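Local coordinates for flagellar hook associated protein type 3 FlgL (Legionella pneumophila subsp. pneumophila, PDB 5YTI), which probably serves as a structural part of the bacterial flagellum, as a hook-associated protein of the flagellin family that joins hook to filament, at residues 62-73 with 165-176; 188-196 with 208-219. All coordinates share one frame; numbering follows the deposited sequence. Where two conformers were deposited one is given.

Contact 1: 62-73 with 165-176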
loop_
_atom_site.group_PDB
_atom_site.type_symbol
_atom_site.label_atom_id
_atom_site.label_comp_id
_atom_site.label_asym_id
_atom_site.label_seq_id
_atom_site.Cartn_x
_atom_site.Cartn_y
_atom_site.Cartn_z
ATOM N N PHE A 62 3.064 32.990 -13.610
ATOM C CA PHE A 62 2.177 32.328 -12.659
ATOM C C PHE A 62 0.859 31.902 -13.355
ATOM O O PHE A 62 0.427 30.756 -13.203
ATOM C CB PHE A 62 1.885 33.230 -11.422
ATOM C CG PHE A 62 3.078 33.473 -10.484
ATOM C CD1 PHE A 62 4.279 32.750 -10.587
ATOM C CD2 PHE A 62 2.966 34.417 -9.449
ATOM C CE1 PHE A 62 5.340 32.994 -9.713
ATOM C CE2 PHE A 62 4.023 34.657 -8.583
ATOM C CZ PHE A 62 5.211 33.948 -8.717
ATOM N N GLN A 63 0.244 32.811 -14.125
ATOM C CA GLN A 63 -0.939 32.483 -14.968
ATOM C C GLN A 63 -0.647 31.433 -16.076
ATOM O O GLN A 63 -1.466 30.549 -16.318
ATOM C CB GLN A 63 -1.554 33.750 -15.613
ATOM C CG GLN A 63 -1.741 34.943 -14.679
ATOM C CD GLN A 63 -3.047 35.675 -14.889
ATOM O OE1 GLN A 63 -4.116 35.164 -14.518
ATOM N NE2 GLN A 63 -2.976 36.885 -15.456
ATOM N N ASN A 64 0.505 31.548 -16.743
ATOM C CA ASN A 64 0.946 30.566 -17.744
ATOM C C ASN A 64 1.138 29.200 -17.058
ATOM O O ASN A 64 0.562 28.197 -17.477
ATOM C CB ASN A 64 2.244 31.045 -18.438
ATOM C CG ASN A 64 2.444 30.458 -19.849
ATOM O OD1 ASN A 64 1.733 30.825 -20.808
ATOM N ND2 ASN A 64 3.453 29.580 -19.992
ATOM N N ASN A 65 1.909 29.165 -15.977
ATOM C CA ASN A 65 2.087 27.928 -15.224
ATOM C C ASN A 65 0.754 27.259 -14.779
ATOM O O ASN A 65 0.647 26.013 -14.811
ATOM C CB ASN A 65 3.001 28.168 -14.014
ATOM C CG ASN A 65 4.476 28.175 -14.378
ATOM O OD1 ASN A 65 4.859 27.853 -15.503
ATOM N ND2 ASN A 65 5.313 28.545 -13.412
ATOM N N ARG A 66 -0.224 28.083 -14.359
ATOM C CA ARG A 66 -1.556 27.607 -13.938
ATOM C C ARG A 66 -2.307 27.016 -15.121
ATOM O O ARG A 66 -2.710 25.866 -15.080
ATOM C CB ARG A 66 -2.389 28.738 -13.310
ATOM C CG ARG A 66 -3.893 28.474 -13.274
ATOM C CD ARG A 66 -4.700 29.671 -12.764
ATOM N NE ARG A 66 -4.867 30.723 -13.774
ATOM C CZ ARG A 66 -4.328 31.942 -13.699
ATOM N NH1 ARG A 66 -3.610 32.292 -12.658
ATOM N NH2 ARG A 66 -4.524 32.817 -14.664
ATOM N N GLN A 67 -2.484 27.815 -16.180
ATOM C CA GLN A 67 -3.147 27.364 -17.427
ATOM C C GLN A 67 -2.603 26.019 -17.862
ATOM O O GLN A 67 -3.375 25.154 -18.243
ATOM C CB GLN A 67 -2.996 28.393 -18.580
ATOM C CG GLN A 67 -3.916 29.634 -18.490
ATOM C CD GLN A 67 -3.658 30.701 -19.575
ATOM O OE1 GLN A 67 -3.030 31.730 -19.299
ATOM N NE2 GLN A 67 -4.147 30.463 -20.807
ATOM N N ALA A 68 -1.284 25.835 -17.783
ATOM C CA ALA A 68 -0.636 24.597 -18.244
ATOM C C ALA A 68 -0.812 23.452 -17.260
ATOM O O ALA A 68 -0.870 22.279 -17.637
ATOM C CB ALA A 68 0.840 24.830 -18.492
ATOM N N ALA A 69 -0.872 23.797 -15.983
ATOM C CA ALA A 69 -1.107 22.814 -14.935
ATOM C C ALA A 69 -2.536 22.289 -15.010
ATOM O O ALA A 69 -2.782 21.082 -15.064
ATOM C CB ALA A 69 -0.861 23.446 -13.579
ATOM N N ASP A 70 -3.473 23.224 -15.019
ATOM C CA ASP A 70 -4.872 22.917 -15.175
ATOM C C ASP A 70 -5.049 21.943 -16.318
ATOM O O ASP A 70 -5.858 21.045 -16.230
ATOM C CB ASP A 70 -5.658 24.200 -15.433
ATOM C CG ASP A 70 -7.096 24.118 -14.972
ATOM O OD1 ASP A 70 -7.879 23.420 -15.662
ATOM O OD2 ASP A 70 -7.442 24.796 -13.955
ATOM N N SER A 71 -4.274 22.076 -17.385
ATOM C CA SER A 71 -4.496 21.226 -18.556
ATOM C C SER A 71 -3.882 19.844 -18.485
ATOM O O SER A 71 -4.530 18.861 -18.879
ATOM C CB SER A 71 -4.038 21.930 -19.812
ATOM O OG SER A 71 -5.132 22.693 -20.247
ATOM N N ALA A 72 -2.640 19.776 -17.998
ATOM C CA ALA A 72 -1.942 18.501 -17.803
ATOM C C ALA A 72 -2.715 17.614 -16.834
ATOM O O ALA A 72 -2.764 16.406 -16.999
ATOM C CB ALA A 72 -0.521 18.737 -17.290
ATOM N N LEU A 73 -3.317 18.236 -15.829
ATOM C CA LEU A 73 -4.047 17.514 -14.803
ATOM C C LEU A 73 -5.388 16.971 -15.284
ATOM O O LEU A 73 -5.762 15.866 -14.941
ATOM C CB LEU A 73 -4.266 18.413 -13.581
ATOM C CG LEU A 73 -3.342 18.218 -12.372
ATOM C CD1 LEU A 73 -1.866 18.083 -12.732
ATOM C CD2 LEU A 73 -3.553 19.372 -11.411
ATOM N N GLN A 165 4.935 23.557 -9.371
ATOM C CA GLN A 165 4.941 24.749 -10.195
ATOM C C GLN A 165 4.323 25.935 -9.492
ATOM O O GLN A 165 3.214 25.828 -8.935
ATOM C CB GLN A 165 4.180 24.491 -11.466
ATOM C CG GLN A 165 4.953 23.614 -12.403
ATOM C CD GLN A 165 4.968 24.189 -13.782
ATOM O OE1 GLN A 165 5.986 24.732 -14.195
ATOM N NE2 GLN A 165 3.821 24.123 -14.493
ATOM N N ALA A 166 5.055 27.056 -9.519
ATOM C CA ALA A 166 4.574 28.319 -8.977
ATOM C C ALA A 166 3.373 28.763 -9.815
ATOM O O ALA A 166 3.493 28.911 -11.036
ATOM C CB ALA A 166 5.679 29.367 -9.016
ATOM N N VAL A 167 2.215 28.922 -9.160
ATOM C CA VAL A 167 0.986 29.421 -9.794
ATOM C C VAL A 167 0.355 30.611 -9.043
ATOM O O VAL A 167 -0.690 31.125 -9.455
ATOM C CB VAL A 167 -0.041 28.281 -9.969
ATOM C CG1 VAL A 167 0.537 27.191 -10.853
ATOM C CG2 VAL A 167 -0.442 27.670 -8.636
ATOM N N THR A 168 0.978 31.000 -7.920
ATOM C CA THR A 168 0.834 32.318 -7.261
ATOM C C THR A 168 2.181 32.584 -6.569
ATOM O O THR A 168 3.124 31.812 -6.774
ATOM C CB THR A 168 -0.312 32.373 -6.220
ATOM O OG1 THR A 168 0.065 31.662 -5.024
ATOM C CG2 THR A 168 -1.634 31.821 -6.791
ATOM N N THR A 169 2.289 33.631 -5.742
ATOM C CA THR A 169 3.612 34.025 -5.175
ATOM C C THR A 169 4.159 33.053 -4.126
ATOM O O THR A 169 5.372 33.032 -3.837
ATOM C CB THR A 169 3.606 35.430 -4.531
ATOM O OG1 THR A 169 2.596 36.241 -5.132
ATOM C CG2 THR A 169 4.989 36.099 -4.698
ATOM N N SER A 170 3.260 32.258 -3.559
ATOM C CA SER A 170 3.612 31.394 -2.455
ATOM C C SER A 170 2.853 30.073 -2.513
ATOM O O SER A 170 2.696 29.404 -1.491
ATOM C CB SER A 170 3.289 32.123 -1.158
ATOM O OG SER A 170 1.912 32.446 -1.162
ATOM N N LEU A 171 2.382 29.693 -3.697
ATOM C CA LEU A 171 1.748 28.383 -3.854
ATOM C C LEU A 171 2.382 27.562 -4.973
ATOM O O LEU A 171 2.398 27.966 -6.137
ATOM C CB LEU A 171 0.240 28.522 -4.092
ATOM C CG LEU A 171 -0.556 27.218 -4.069
ATOM C CD1 LEU A 171 -0.397 26.552 -2.706
ATOM C CD2 LEU A 171 -2.027 27.470 -4.423
ATOM N N LEU A 172 2.926 26.414 -4.594
ATOM C CA LEU A 172 3.398 25.437 -5.550
ATOM C C LEU A 172 2.318 24.350 -5.643
ATOM O O LEU A 172 1.676 24.021 -4.655
ATOM C CB LEU A 172 4.745 24.857 -5.098
ATOM C CG LEU A 172 6.039 25.650 -5.327
ATOM C CD1 LEU A 172 5.877 27.084 -4.829
ATOM C CD2 LEU A 172 7.264 24.979 -4.677
ATOM N N VAL A 173 2.113 23.813 -6.840
ATOM C CA VAL A 173 1.136 22.731 -7.100
ATOM C C VAL A 173 1.770 21.615 -7.959
ATOM O O VAL A 173 2.480 21.891 -8.921
ATOM C CB VAL A 173 -0.080 23.267 -7.878
ATOM C CG1 VAL A 173 -0.969 22.131 -8.370
ATOM C CG2 VAL A 173 -0.851 24.234 -7.013
ATOM N N ALA A 174 1.509 20.351 -7.639
ATOM C CA ALA A 174 2.132 19.257 -8.402
ATOM C C ALA A 174 1.374 19.009 -9.702
ATOM O O ALA A 174 0.159 18.894 -9.671
ATOM C CB ALA A 174 2.183 17.986 -7.566
ATOM N N VAL A 175 2.077 18.914 -10.829
ATOM C CA VAL A 175 1.390 18.813 -12.105
ATOM C C VAL A 175 1.451 17.429 -12.696
ATOM O O VAL A 175 1.113 17.245 -13.865
ATOM C CB VAL A 175 1.946 19.792 -13.144
ATOM C CG1 VAL A 175 1.916 21.200 -12.598
ATOM C CG2 VAL A 175 3.356 19.404 -13.549
ATOM N N ASN A 176 1.884 16.457 -11.907
ATOM C CA ASN A 176 1.919 15.070 -12.359
ATOM C C ASN A 176 1.868 14.140 -11.187
ATOM O O ASN A 176 2.004 14.553 -10.032
ATOM C CB ASN A 176 3.189 14.780 -13.177
ATOM C CG ASN A 176 4.462 14.867 -12.358
ATOM O OD1 ASN A 176 4.748 15.866 -11.719
ATOM N ND2 ASN A 176 5.245 13.821 -12.405
#

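Contact 2: 188-196 with 208-219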
loop_
_atom_site.group_PDB
_atom_site.type_symbol
_atom_site.label_atom_id
_atom_site.label_comp_id
_atom_site.label_asym_id
_atom_site.label_seq_id
_atom_site.Cartn_x
_atom_site.Cartn_y
_atom_site.Cartn_z
ATOM N N SER A 188 -1.159 -6.269 -1.440
ATOM C CA SER A 188 -1.815 -7.511 -1.794
ATOM C C SER A 188 -2.716 -7.974 -0.680
ATOM O O SER A 188 -2.676 -7.450 0.442
ATOM C CB SER A 188 -0.774 -8.583 -2.037
ATOM O OG SER A 188 0.122 -8.670 -0.927
ATOM N N GLY A 189 -3.509 -8.994 -0.977
ATOM C CA GLY A 189 -4.446 -9.538 -0.009
ATOM C C GLY A 189 -5.534 -8.516 0.224
ATOM O O GLY A 189 -5.880 -7.708 -0.679
ATOM N N ASN A 190 -6.022 -8.514 1.454
ATOM C CA ASN A 190 -7.077 -7.624 1.855
ATOM C C ASN A 190 -6.522 -6.287 2.219
ATOM O O ASN A 190 -7.269 -5.432 2.720
ATOM C CB ASN A 190 -7.804 -8.168 3.082
ATOM C CG ASN A 190 -6.875 -8.446 4.228
ATOM O OD1 ASN A 190 -5.807 -7.856 4.323
ATOM N ND2 ASN A 190 -7.268 -9.376 5.097
ATOM N N GLY A 191 -5.212 -6.129 2.039
ATOM C CA GLY A 191 -4.554 -4.870 2.282
ATOM C C GLY A 191 -3.589 -4.956 3.430
ATOM O O GLY A 191 -2.653 -4.157 3.533
ATOM N N ARG A 192 -3.818 -5.923 4.305
ATOM C CA ARG A 192 -2.974 -6.118 5.475
ATOM C C ARG A 192 -2.362 -7.522 5.505
ATOM O O ARG A 192 -1.163 -7.675 5.823
ATOM C CB ARG A 192 -3.789 -5.855 6.746
ATOM C CG ARG A 192 -4.265 -4.418 6.862
ATOM C CD ARG A 192 -3.097 -3.446 7.037
ATOM N NE ARG A 192 -2.393 -3.659 8.305
ATOM C CZ ARG A 192 -2.870 -3.292 9.489
ATOM N NH1 ARG A 192 -2.164 -3.521 10.582
ATOM N NH2 ARG A 192 -4.049 -2.689 9.578
ATOM N N PHE A 193 -3.177 -8.540 5.179
ATOM C CA PHE A 193 -2.648 -9.913 4.989
ATOM C C PHE A 193 -3.188 -10.695 3.779
ATOM O O PHE A 193 -4.344 -10.535 3.336
ATOM C CB PHE A 193 -2.770 -10.760 6.266
ATOM C CG PHE A 193 -4.160 -10.831 6.816
ATOM C CD1 PHE A 193 -4.615 -9.879 7.731
ATOM C CD2 PHE A 193 -5.021 -11.831 6.422
ATOM C CE1 PHE A 193 -5.913 -9.930 8.236
ATOM C CE2 PHE A 193 -6.316 -11.878 6.921
ATOM C CZ PHE A 193 -6.759 -10.934 7.835
ATOM N N ALA A 194 -2.314 -11.557 3.260
ATOM C CA ALA A 194 -2.609 -12.328 2.066
ATOM C C ALA A 194 -2.585 -13.816 2.360
ATOM O O ALA A 194 -1.918 -14.247 3.293
ATOM C CB ALA A 194 -1.625 -11.984 0.971
ATOM N N ILE A 195 -3.322 -14.585 1.557
ATOM C CA ILE A 195 -3.498 -16.022 1.763
ATOM C C ILE A 195 -3.377 -16.836 0.472
ATOM O O ILE A 195 -4.186 -16.696 -0.454
ATOM C CB ILE A 195 -4.858 -16.301 2.357
ATOM C CG1 ILE A 195 -5.017 -15.508 3.639
ATOM C CG2 ILE A 195 -5.015 -17.783 2.611
ATOM C CD1 ILE A 195 -6.432 -15.520 4.154
ATOM N N ARG A 196 -2.373 -17.705 0.448
ATOM C CA ARG A 196 -2.015 -18.511 -0.701
ATOM C C ARG A 196 -2.078 -19.963 -0.216
ATOM O O ARG A 196 -2.164 -20.193 0.980
ATOM C CB ARG A 196 -0.575 -18.131 -1.165
ATOM C CG ARG A 196 -0.254 -16.632 -1.256
ATOM N N VAL A 208 -10.730 -20.089 1.637
ATOM C CA VAL A 208 -10.609 -19.082 2.711
ATOM C C VAL A 208 -10.972 -17.662 2.268
ATOM O O VAL A 208 -10.550 -17.207 1.201
ATOM C CB VAL A 208 -9.165 -19.032 3.287
ATOM C CG1 VAL A 208 -9.142 -18.285 4.611
ATOM C CG2 VAL A 208 -8.581 -20.430 3.468
ATOM N N SER A 209 -11.726 -16.955 3.102
ATOM C CA SER A 209 -12.132 -15.595 2.785
ATOM C C SER A 209 -10.884 -14.697 2.768
ATOM O O SER A 209 -9.813 -15.152 3.110
ATOM C CB SER A 209 -13.170 -15.101 3.805
ATOM O OG SER A 209 -12.555 -14.735 5.025
ATOM N N SER A 210 -11.009 -13.441 2.345
ATOM C CA SER A 210 -9.887 -12.505 2.406
ATOM C C SER A 210 -9.678 -12.047 3.857
ATOM O O SER A 210 -8.547 -11.627 4.240
ATOM C CB SER A 210 -10.092 -11.301 1.470
ATOM O OG SER A 210 -11.327 -10.607 1.660
ATOM N N GLY A 211 -10.759 -12.136 4.654
ATOM C CA GLY A 211 -10.719 -11.782 6.072
ATOM C C GLY A 211 -10.271 -10.349 6.309
ATOM O O GLY A 211 -10.076 -9.592 5.360
ATOM N N SER A 212 -10.115 -9.953 7.570
ATOM C CA SER A 212 -9.638 -8.602 7.889
ATOM C C SER A 212 -9.017 -8.503 9.296
ATOM O O SER A 212 -9.214 -9.365 10.131
ATOM C CB SER A 212 -10.820 -7.638 7.874
ATOM O OG SER A 212 -11.419 -7.621 9.180
ATOM N N VAL A 213 -8.302 -7.409 9.545
ATOM C CA VAL A 213 -7.878 -7.039 10.881
ATOM C C VAL A 213 -9.051 -6.383 11.617
ATOM O O VAL A 213 -9.547 -5.320 11.179
ATOM C CB VAL A 213 -6.737 -6.015 10.832
ATOM C CG1 VAL A 213 -6.407 -5.511 12.241
ATOM C CG2 VAL A 213 -5.526 -6.616 10.138
ATOM N N THR A 214 -9.475 -7.013 12.719
ATOM C CA THR A 214 -10.603 -6.552 13.516
ATOM C C THR A 214 -10.135 -5.922 14.807
ATOM O O THR A 214 -10.865 -5.137 15.398
ATOM C CB THR A 214 -11.564 -7.690 13.931
ATOM O OG1 THR A 214 -10.889 -8.563 14.831
ATOM C CG2 THR A 214 -12.064 -8.488 12.748
ATOM N N ASN A 215 -8.943 -6.270 15.281
ATOM C CA ASN A 215 -8.423 -5.612 16.456
ATOM C C ASN A 215 -6.960 -5.145 16.273
ATOM O O ASN A 215 -6.010 -5.872 16.505
ATOM C CB ASN A 215 -8.637 -6.517 17.659
ATOM C CG ASN A 215 -8.266 -5.852 18.964
ATOM O OD1 ASN A 215 -7.273 -5.109 19.034
ATOM N ND2 ASN A 215 -9.032 -6.133 20.016
ATOM N N GLU A 216 -6.811 -3.889 15.879
ATOM C CA GLU A 216 -5.515 -3.304 15.565
ATOM C C GLU A 216 -4.480 -3.435 16.682
ATOM O O GLU A 216 -3.272 -3.597 16.405
ATOM C CB GLU A 216 -5.675 -1.834 15.218
ATOM C CG GLU A 216 -4.468 -1.259 14.545
ATOM C CD GLU A 216 -4.168 -1.958 13.238
ATOM O OE1 GLU A 216 -3.032 -2.429 13.099
ATOM O OE2 GLU A 216 -5.055 -2.052 12.353
ATOM N N ALA A 217 -4.918 -3.373 17.935
ATOM C CA ALA A 217 -3.976 -3.523 19.057
ATOM C C ALA A 217 -3.518 -4.957 19.217
ATOM O O ALA A 217 -2.379 -5.180 19.576
ATOM C CB ALA A 217 -4.567 -3.024 20.374
ATOM N N ALA A 218 -4.402 -5.923 18.972
ATOM C CA ALA A 218 -4.005 -7.325 19.099
ATOM C C ALA A 218 -3.152 -7.834 17.902
ATOM O O ALA A 218 -2.664 -8.957 17.941
ATOM C CB ALA A 218 -5.236 -8.194 19.273
ATOM N N PHE A 219 -2.985 -7.000 16.864
ATOM C CA PHE A 219 -2.439 -7.401 15.582
ATOM C C PHE A 219 -0.961 -7.699 15.679
ATOM O O PHE A 219 -0.227 -6.950 16.312
ATOM C CB PHE A 219 -2.624 -6.279 14.578
ATOM C CG PHE A 219 -1.899 -6.500 13.276
ATOM C CD1 PHE A 219 -2.432 -7.311 12.295
ATOM C CD2 PHE A 219 -0.689 -5.872 13.024
ATOM C CE1 PHE A 219 -1.777 -7.481 11.099
ATOM C CE2 PHE A 219 -0.017 -6.051 11.826
ATOM C CZ PHE A 219 -0.559 -6.871 10.872
#

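Contact 1: 62-73 with 165-176
Phe-62 lays its ring against the loop of a beta hairpin, strands 164-168 and 171-174. The first strand and the turn, and then the residues leaving the second strand, meet the long helix 49-96. The carbonyl O of Thr-168 sits over the centre of one ring face, 3.4 Å above the plane. Ring atom CE1 meets the methyl CB of Ala-166 at 3.7 Å, so both peptide and methyl groups pack on this ring. One turn further along the helix, Asn-65 makes the hydrogen bond that joins the two segments. Its ND2 reaches Ala-166 O at 3.0 Å, with an N-H...O angle of 154°. The donor lies in the plane of the carbonyl, and the acceptor lies in the amide plane of Asn-65. CG of Asn-65 stands anti to its own carbonyl carbon (chi1 -80°), which turns the amide toward the strand. The Gln-165 side chain crosses that of Asn-65 at about a right angle, with the amide planes 42° apart. Val-167 puts CG1 against the helix backbone, near Arg-66 N and CA. About one turn beyond Asn-65, the chain comes back to the helix after the second strand. There Ala-69 CB and Val-175 CG1 touch at 3.7 Å. Leu-73 CD1 approaches the backbone of Val-175 and lies 4.2 Å from Val-175 CB. Behind these contacts stands helix 316-374. Its Arg-348 donates a hydrogen bond to Ala-174 O. The hairpin's own pairing includes Gln-165 N to Val-173 O, at 3.0 Å. Both long helices hold the hairpin, the second also through Asn-359 ND2, which donates to Val-167 O.

Contact 2: 188-196 with 208-219
The Phe-219 ring carries Arg-192 NH1 over the centre of one face, 3.5 Å above the plane. This is a cation-pi contact between two loops flanking strands 193-197 and 207-213, which belong to separate antiparallel sheets. The Arg-192 guanidinium has Val-213 CG2 over one face and the Glu-216 carboxylate at its edge. The salt bridge is end-on: NH1 binds OE1 of Glu-216 at 2.9 Å, and NH2 binds OE2 at 3.0 Å. Both oxygens are met on their syn side, and the two flat groups are nearly coplanar, 19° apart. Bends at chi2 and chi3 fold the arginine chain over Val-213. The Phe-193 ring has Asn-190 ND2 over one face, while Ser-212 O and Val-213 CG2 lie at its edge.

Asn-190 belongs to the type II' turn from Ser-188 to Gly-191. Its OD1 accepts from the backbone N of Arg-192, closing an Asx turn, and of Phe-193, completing an Asx motif; together they fix the amide. ND2 then reaches across to Gly-211 O at 2.8 Å, from above the carbonyl plane, and more weakly to Ser-210 O.

The second subunit lies close by. Arg-192 NH2 donates to Asn-190 O of the second subunit, and Ser-212 OG is hydrogen-bonded to Ser-212 OG of that subunit. Further along the strand, Ile-195 CD1 lies 3.9 Å from Val-208 CG1, the two side chains crossing at about a right angle.

How the contacts relate
Contact 1 closes before contact 2 opens along the chain. Their centres are about 41 Å apart and lie on opposite sides of the chain's centre; their nearest atoms are about 23 Å apart. Contact 1 sets a two-stranded hairpin on helix 49-96. Contact 2 brings together loops and edge strands of a five-stranded and a three-stranded sheet. Helix 316-374 runs past both: Asn-359 and Arg-348 bond the hairpin, while Gln-326 and Gln-330 bond segment 188-196. One long helix therefore spans the helical rod and the beta region. Of the two, only contact 2 is touched by the second subunit, through its matching loops and long-helix residues, among them its Arg-91 and Asp-332.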